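Local coordinates for organic hydroperoxide resistance protein (Legionella pneumophila, PDB 6MJN) that probably detoxifies organic hydroperoxides as an OsmC-family, cysteine-dependent thiol peroxidase, helping the bacterium resist oxidative stress, at residues 110-113 and 114-118; 117-120 and 121-125. All coordinates share one frame; numbering follows the deposited sequence.

Contact 1 of 2, residues 110-113 and 114-118; sequences TGLN and QNEAE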
ATOM      1  N   THR B 110      15.292  -4.478  19.658  1.00 36.93           N
ATOM      2  CA  THR B 110      16.429  -4.756  20.524  1.00 38.25           C
ATOM      3  C   THR B 110      16.758  -3.513  21.341  1.00 43.10           C
ATOM      4  O   THR B 110      16.764  -2.400  20.811  1.00 44.25           O
ATOM      5  CB  THR B 110      17.673  -5.167  19.708  1.00 45.01           C
ATOM      6  OG1 THR B 110      17.291  -6.079  18.669  1.00 57.79           O
ATOM      7  CG2 THR B 110      18.724  -5.825  20.596  1.00 48.89           C
ATOM      8  N   GLY B 111      17.054  -3.706  22.630  1.00 38.09           N
ATOM      9  CA  GLY B 111      17.568  -2.639  23.472  1.00 41.94           C
ATOM     10  C   GLY B 111      16.599  -2.104  24.507  1.00 40.93           C
ATOM     11  O   GLY B 111      16.994  -1.256  25.315  1.00 44.13           O
ATOM     12  N   LEU B 112      15.357  -2.571  24.510  1.00 37.64           N
ATOM     13  CA  LEU B 112      14.334  -2.126  25.442  1.00 40.26           C
ATOM     14  C   LEU B 112      13.768  -3.326  26.180  1.00 41.29           C
ATOM     15  O   LEU B 112      13.827  -4.460  25.687  1.00 37.70           O
ATOM     16  CB  LEU B 112      13.193  -1.407  24.716  1.00 39.96           C
ATOM     17  CG  LEU B 112      13.577  -0.183  23.891  1.00 41.43           C
ATOM     18  CD1 LEU B 112      12.323   0.372  23.228  1.00 41.24           C
ATOM     19  CD2 LEU B 112      14.237   0.851  24.756  1.00 40.99           C
ATOM     20  N   ASN B 113      13.212  -3.075  27.369  1.00 35.25           N
ATOM     21  CA  ASN B 113      12.464  -4.148  28.007  1.00 34.18           C
ATOM     22  C   ASN B 113      11.084  -4.248  27.333  1.00 30.15           C
ATOM     23  O   ASN B 113      10.704  -3.412  26.495  1.00 33.47           O
ATOM     24  CB  ASN B 113      12.430  -3.968  29.545  1.00 35.04           C
ATOM     25  CG  ASN B 113      11.637  -2.739  30.017  1.00 39.63           C
ATOM     26  OD1 ASN B 113      10.497  -2.514  29.611  1.00 37.61           O
ATOM     27  ND2 ASN B 113      12.243  -1.963  30.922  1.00 43.46           N
ATOM     28  N   GLN B 114      10.367  -5.337  27.624  1.00 31.66           N
ATOM     29  CA  GLN B 114       9.125  -5.618  26.898  1.00 31.01           C
ATOM     30  C   GLN B 114       8.119  -4.472  27.036  1.00 37.20           C
ATOM     31  O   GLN B 114       7.491  -4.060  26.050  1.00 34.78           O
ATOM     32  CB  GLN B 114       8.510  -6.927  27.404  1.00 34.70           C
ATOM     33  CG  GLN B 114       7.185  -7.299  26.736  1.00 35.41           C
ATOM     34  CD  GLN B 114       7.358  -7.739  25.300  1.00 45.60           C
ATOM     35  OE1 GLN B 114       8.416  -8.230  24.919  1.00 38.98           O
ATOM     36  NE2 GLN B 114       6.312  -7.556  24.486  1.00 46.43           N
ATOM     37  N   ASN B 115       7.965  -3.929  28.242  1.00 34.10           N
ATOM     38  CA  ASN B 115       6.980  -2.860  28.437  1.00 41.20           C
ATOM     39  C   ASN B 115       7.370  -1.591  27.678  1.00 37.54           C
ATOM     40  O   ASN B 115       6.533  -0.983  26.996  1.00 37.10           O
ATOM     41  CB  ASN B 115       6.796  -2.578  29.930  1.00 48.14           C
ATOM     42  CG  ASN B 115       5.975  -3.650  30.630  1.00 61.74           C
ATOM     43  OD1 ASN B 115       5.269  -4.429  29.986  1.00 71.09           O
ATOM     44  ND2 ASN B 115       6.059  -3.692  31.954  1.00 60.92           N
ATOM     45  N   GLU B 116       8.640  -1.177  27.781  1.00 36.22           N
ATOM     46  CA  GLU B 116       9.143  -0.051  26.994  1.00 35.58           C
ATOM     47  C   GLU B 116       8.866  -0.230  25.513  1.00 40.12           C
ATOM     48  O   GLU B 116       8.487   0.723  24.822  1.00 35.64           O
ATOM     49  CB  GLU B 116      10.652   0.115  27.196  1.00 36.61           C
ATOM     50  CG  GLU B 116      11.061   0.661  28.547  1.00 39.44           C
ATOM     51  CD  GLU B 116      12.578   0.599  28.774  1.00 54.12           C
ATOM     52  OE1 GLU B 116      13.264  -0.229  28.123  1.00 41.31           O
ATOM     53  OE2 GLU B 116      13.082   1.381  29.607  1.00 67.22           O
ATOM     54  N   ALA B 117       9.089  -1.439  24.999  1.00 35.30           N
ATOM     55  CA  ALA B 117       8.876  -1.690  23.581  1.00 36.79           C
ATOM     56  C   ALA B 117       7.397  -1.588  23.222  1.00 32.71           C
ATOM     57  O   ALA B 117       7.048  -1.058  22.164  1.00 36.19           O
ATOM     58  CB  ALA B 117       9.427  -3.063  23.203  1.00 32.63           C
ATOM     59  N   GLU B 118       6.516  -2.086  24.093  1.00 31.24           N
ATOM     60  CA  GLU B 118       5.083  -2.010  23.817  1.00 32.64           C
ATOM     61  C   GLU B 118       4.613  -0.565  23.742  1.00 44.29           C
ATOM     62  O   GLU B 118       3.780  -0.221  22.894  1.00 36.62           O
ATOM     63  CB  GLU B 118       4.295  -2.793  24.869  1.00 36.07           C
ATOM     64  CG  GLU B 118       4.636  -4.266  24.791  1.00 37.81           C
ATOM     65  CD  GLU B 118       3.935  -5.144  25.783  1.00 52.60           C
ATOM     66  OE1 GLU B 118       3.504  -4.653  26.850  1.00 64.70           O
ATOM     67  OE2 GLU B 118       3.848  -6.352  25.487  1.00 58.26           O
TER
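The side-chain amide of Asn113 and the carboxylate of Glu116 lie one over the other, their planes only 16° apart, with Asn113 ND2 3.4 Å from Glu116 CD. One face of the carboxylate is thus roofed by the amide. Glu116 OE1 takes the backbone N-H of Asn113 at 2.9 Å, meeting it on the anti side and somewhat out of the carboxylate plane, while CB of Leu112 comes within 3.6 Å of that same oxygen. Asn113 OD1 turns to the backbone: Glu116 N donates to it over 2.9 Å in an almost straight bond (178°), the donor tilted from the carbonyl plane.

The two reciprocal bonds make a capping box, with Asn113 as N-cap of the helix and Glu116 three residues on. Asparagine suits the place because its short side chain, with CG turned between the backbone N and the carbonyl carbon (chi1 67°), brings a carbonyl oxygen back to an N-H that the first turn cannot satisfy. Glutamate suits its own because it reaches the N-cap N-H, and its negative charge probably interacts well with the positive end of the helix dipole. The first regular helical bond, Ala117 N to Asn113 O at 3.0 Å, follows directly. Beside the box, Leu112 CD1 lies 4.0 Å from Ala117 CA, the two residues holding the places of a hydrophobic staple. Right after the cap, Gln114 NE2 donates to Glu118 OE2, one turn further on, and to Val144 O.

This cap starts helix 114-125 just after strand 99-110. Leu112 rests on Ile78, Ser79 and Leu80 of the loop between helix 53-76 and strand 82-93, whereas Ala117 packs on Val144 and Val146 of strand 140-146.

Contact 2 of 2, residues 117-120 and 121-125; sequences AEAL and VAKAH
Val121 opens the second segment by donating its N-H to Ala117 O at 3.0 Å, and its CG2 lies 3.4 Å from that same oxygen. CG1 anti to the backbone N (chi1 162°) sets CG2 beside that N, which itself bonds to the carbonyl one turn back. The valine's branched side chain packs on Ala107 and Ile109 of strand 99-110. Ala122 follows, its N bonded to Glu118 O at 3.1 Å; alanine, a good helix former, suits this exposed place, its CB sitting 3.5 Å from the same Glu118 O.

Lys123 repeats the pattern to Ala119 O, but adds a side chain that runs back along the helix. A bend at its last torsion (chi4 71°) brings Lys123 NZ to 3.9 Å from Ala119 CB. A water donates to Ala119 O at 2.7 Å and accepts a weak bond from Lys123 NZ, so this carbonyl receives both a backbone N-H and a water. The lysine side chain also touches Val72 of helix 53-76. Ala124 N then reaches Leu120 O at 2.9 Å, and its methyl turns to Ile69 of that helix, where Leu120 too packs against Val72. His125 N adds a further bond of the series, to Val121 O, while its ND1 bonds with Ser131 OG.

Successive i to i+4 bonds of this kind satisfy the polar backbone, so that the side turned to strand 99-110 and helix 53-76 can be given to Ala, Leu and Val; on the outer side, the lysine keeps its charged end near water while its methylenes cover the backbone.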
ATOM      1  N   ALA B 117       9.089  -1.439  24.999  1.00 35.30           N
ATOM      2  CA  ALA B 117       8.876  -1.690  23.581  1.00 36.79           C
ATOM      3  C   ALA B 117       7.397  -1.588  23.222  1.00 32.71           C
ATOM      4  O   ALA B 117       7.048  -1.058  22.164  1.00 36.19           O
ATOM      5  CB  ALA B 117       9.427  -3.063  23.203  1.00 32.63           C
ATOM      6  N   GLU B 118       6.516  -2.086  24.093  1.00 31.24           N
ATOM      7  CA  GLU B 118       5.083  -2.010  23.817  1.00 32.64           C
ATOM      8  C   GLU B 118       4.613  -0.565  23.742  1.00 44.29           C
ATOM      9  O   GLU B 118       3.780  -0.221  22.894  1.00 36.62           O
ATOM     10  CB  GLU B 118       4.295  -2.793  24.869  1.00 36.07           C
ATOM     11  CG  GLU B 118       4.636  -4.266  24.791  1.00 37.81           C
ATOM     12  CD  GLU B 118       3.935  -5.144  25.783  1.00 52.60           C
ATOM     13  OE1 GLU B 118       3.504  -4.653  26.850  1.00 64.70           O
ATOM     14  OE2 GLU B 118       3.848  -6.352  25.487  1.00 58.26           O
ATOM     15  N   ALA B 119       5.135   0.299  24.615  1.00 39.33           N
ATOM     16  CA  ALA B 119       4.747   1.708  24.569  1.00 44.21           C
ATOM     17  C   ALA B 119       5.293   2.400  23.321  1.00 42.33           C
ATOM     18  O   ALA B 119       4.632   3.275  22.743  1.00 37.57           O
ATOM     19  CB  ALA B 119       5.228   2.422  25.833  1.00 42.72           C
ATOM     20  N   LEU B 120       6.511   2.046  22.909  1.00 36.17           N
ATOM     21  CA  LEU B 120       7.097   2.669  21.728  1.00 39.60           C
ATOM     22  C   LEU B 120       6.314   2.302  20.474  1.00 36.71           C
ATOM     23  O   LEU B 120       6.020   3.170  19.638  1.00 38.22           O
ATOM     24  CB  LEU B 120       8.564   2.246  21.608  1.00 37.68           C
ATOM     25  CG  LEU B 120       9.317   2.466  20.298  1.00 42.61           C
ATOM     26  CD1 LEU B 120       9.272   3.918  19.850  1.00 47.15           C
ATOM     27  CD2 LEU B 120      10.753   2.028  20.496  1.00 44.81           C
ATOM     28  N   VAL B 121       5.967   1.022  20.333  1.00 33.98           N
ATOM     29  CA  VAL B 121       5.190   0.571  19.182  1.00 31.09           C
ATOM     30  C   VAL B 121       3.833   1.256  19.153  1.00 36.74           C
ATOM     31  O   VAL B 121       3.351   1.661  18.086  1.00 33.64           O
ATOM     32  CB  VAL B 121       5.079  -0.967  19.212  1.00 31.40           C
ATOM     33  CG1 VAL B 121       3.925  -1.473  18.319  1.00 37.40           C
ATOM     34  CG2 VAL B 121       6.426  -1.567  18.820  1.00 31.97           C
ATOM     35  N   ALA B 122       3.201   1.423  20.320  1.00 32.52           N
ATOM     36  CA  ALA B 122       1.907   2.100  20.358  1.00 38.50           C
ATOM     37  C   ALA B 122       2.011   3.527  19.833  1.00 42.43           C
ATOM     38  O   ALA B 122       1.121   3.995  19.112  1.00 40.57           O
ATOM     39  CB  ALA B 122       1.342   2.100  21.779  1.00 40.83           C
ATOM     40  N   LYS B 123       3.077   4.240  20.206  1.00 40.74           N
ATOM     41  CA  LYS B 123       3.262   5.606  19.724  1.00 40.83           C
ATOM     42  C   LYS B 123       3.541   5.630  18.231  1.00 37.22           C
ATOM     43  O   LYS B 123       3.051   6.517  17.518  1.00 41.20           O
ATOM     44  CB  LYS B 123       4.406   6.283  20.479  1.00 46.32           C
ATOM     45  CG  LYS B 123       4.134   6.562  21.937  1.00 50.43           C
ATOM     46  CD  LYS B 123       5.271   7.393  22.525  1.00 59.44           C
ATOM     47  CE  LYS B 123       5.237   7.432  24.047  1.00 65.45           C
ATOM     48  NZ  LYS B 123       5.605   6.118  24.618  1.00 69.26           N
ATOM     49  N   ALA B 124       4.336   4.671  17.741  1.00 32.51           N
ATOM     50  CA  ALA B 124       4.626   4.608  16.314  1.00 40.83           C
ATOM     51  C   ALA B 124       3.350   4.413  15.504  1.00 42.17           C
ATOM     52  O   ALA B 124       3.188   5.023  14.446  1.00 36.48           O
ATOM     53  CB  ALA B 124       5.628   3.489  16.031  1.00 35.84           C
ATOM     54  N   HIS B 125       2.432   3.574  15.996  1.00 35.49           N
ATOM     55  CA  HIS B 125       1.155   3.323  15.323  1.00 36.90           C
ATOM     56  C   HIS B 125       0.350   4.607  15.121  1.00 44.36           C
ATOM     57  O   HIS B 125      -0.465   4.688  14.195  1.00 43.30           O
ATOM     58  CB  HIS B 125       0.366   2.290  16.147  1.00 36.71           C
ATOM     59  CG  HIS B 125      -0.842   1.708  15.470  1.00 41.70           C
ATOM     60  ND1 HIS B 125      -0.855   1.306  14.150  1.00 34.35           N
ATOM     61  CD2 HIS B 125      -2.067   1.404  15.965  1.00 45.46           C
ATOM     62  CE1 HIS B 125      -2.037   0.797  13.858  1.00 36.70           C
ATOM     63  NE2 HIS B 125      -2.797   0.854  14.938  1.00 47.52           N
TER
HETATM   64  O   HOH W   1       2.590   4.412  24.157  1.00 51.78           O

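Both contacts belong to helix 114-125 and share Ala117 and Glu118, through which both lean on strand 140-146; their centres are about 9 Å apart. Contact 1 is the surface end, about 22 Å from the centre of the chain, and its chemistry is polar: side chains stand in for backbone partners that the first turn lacks. Contact 2, about 16 Å from that centre, is partly buried and relies on regular main-chain bonds, with apolar residues facing strand 99-110 and helix 53-76. The two meet where Leu112 CD1 lies 3.6 Å from Leu120 CD2, an apolar touch joining the capping loop to the body of the helix. Leu80 lies against both leucines.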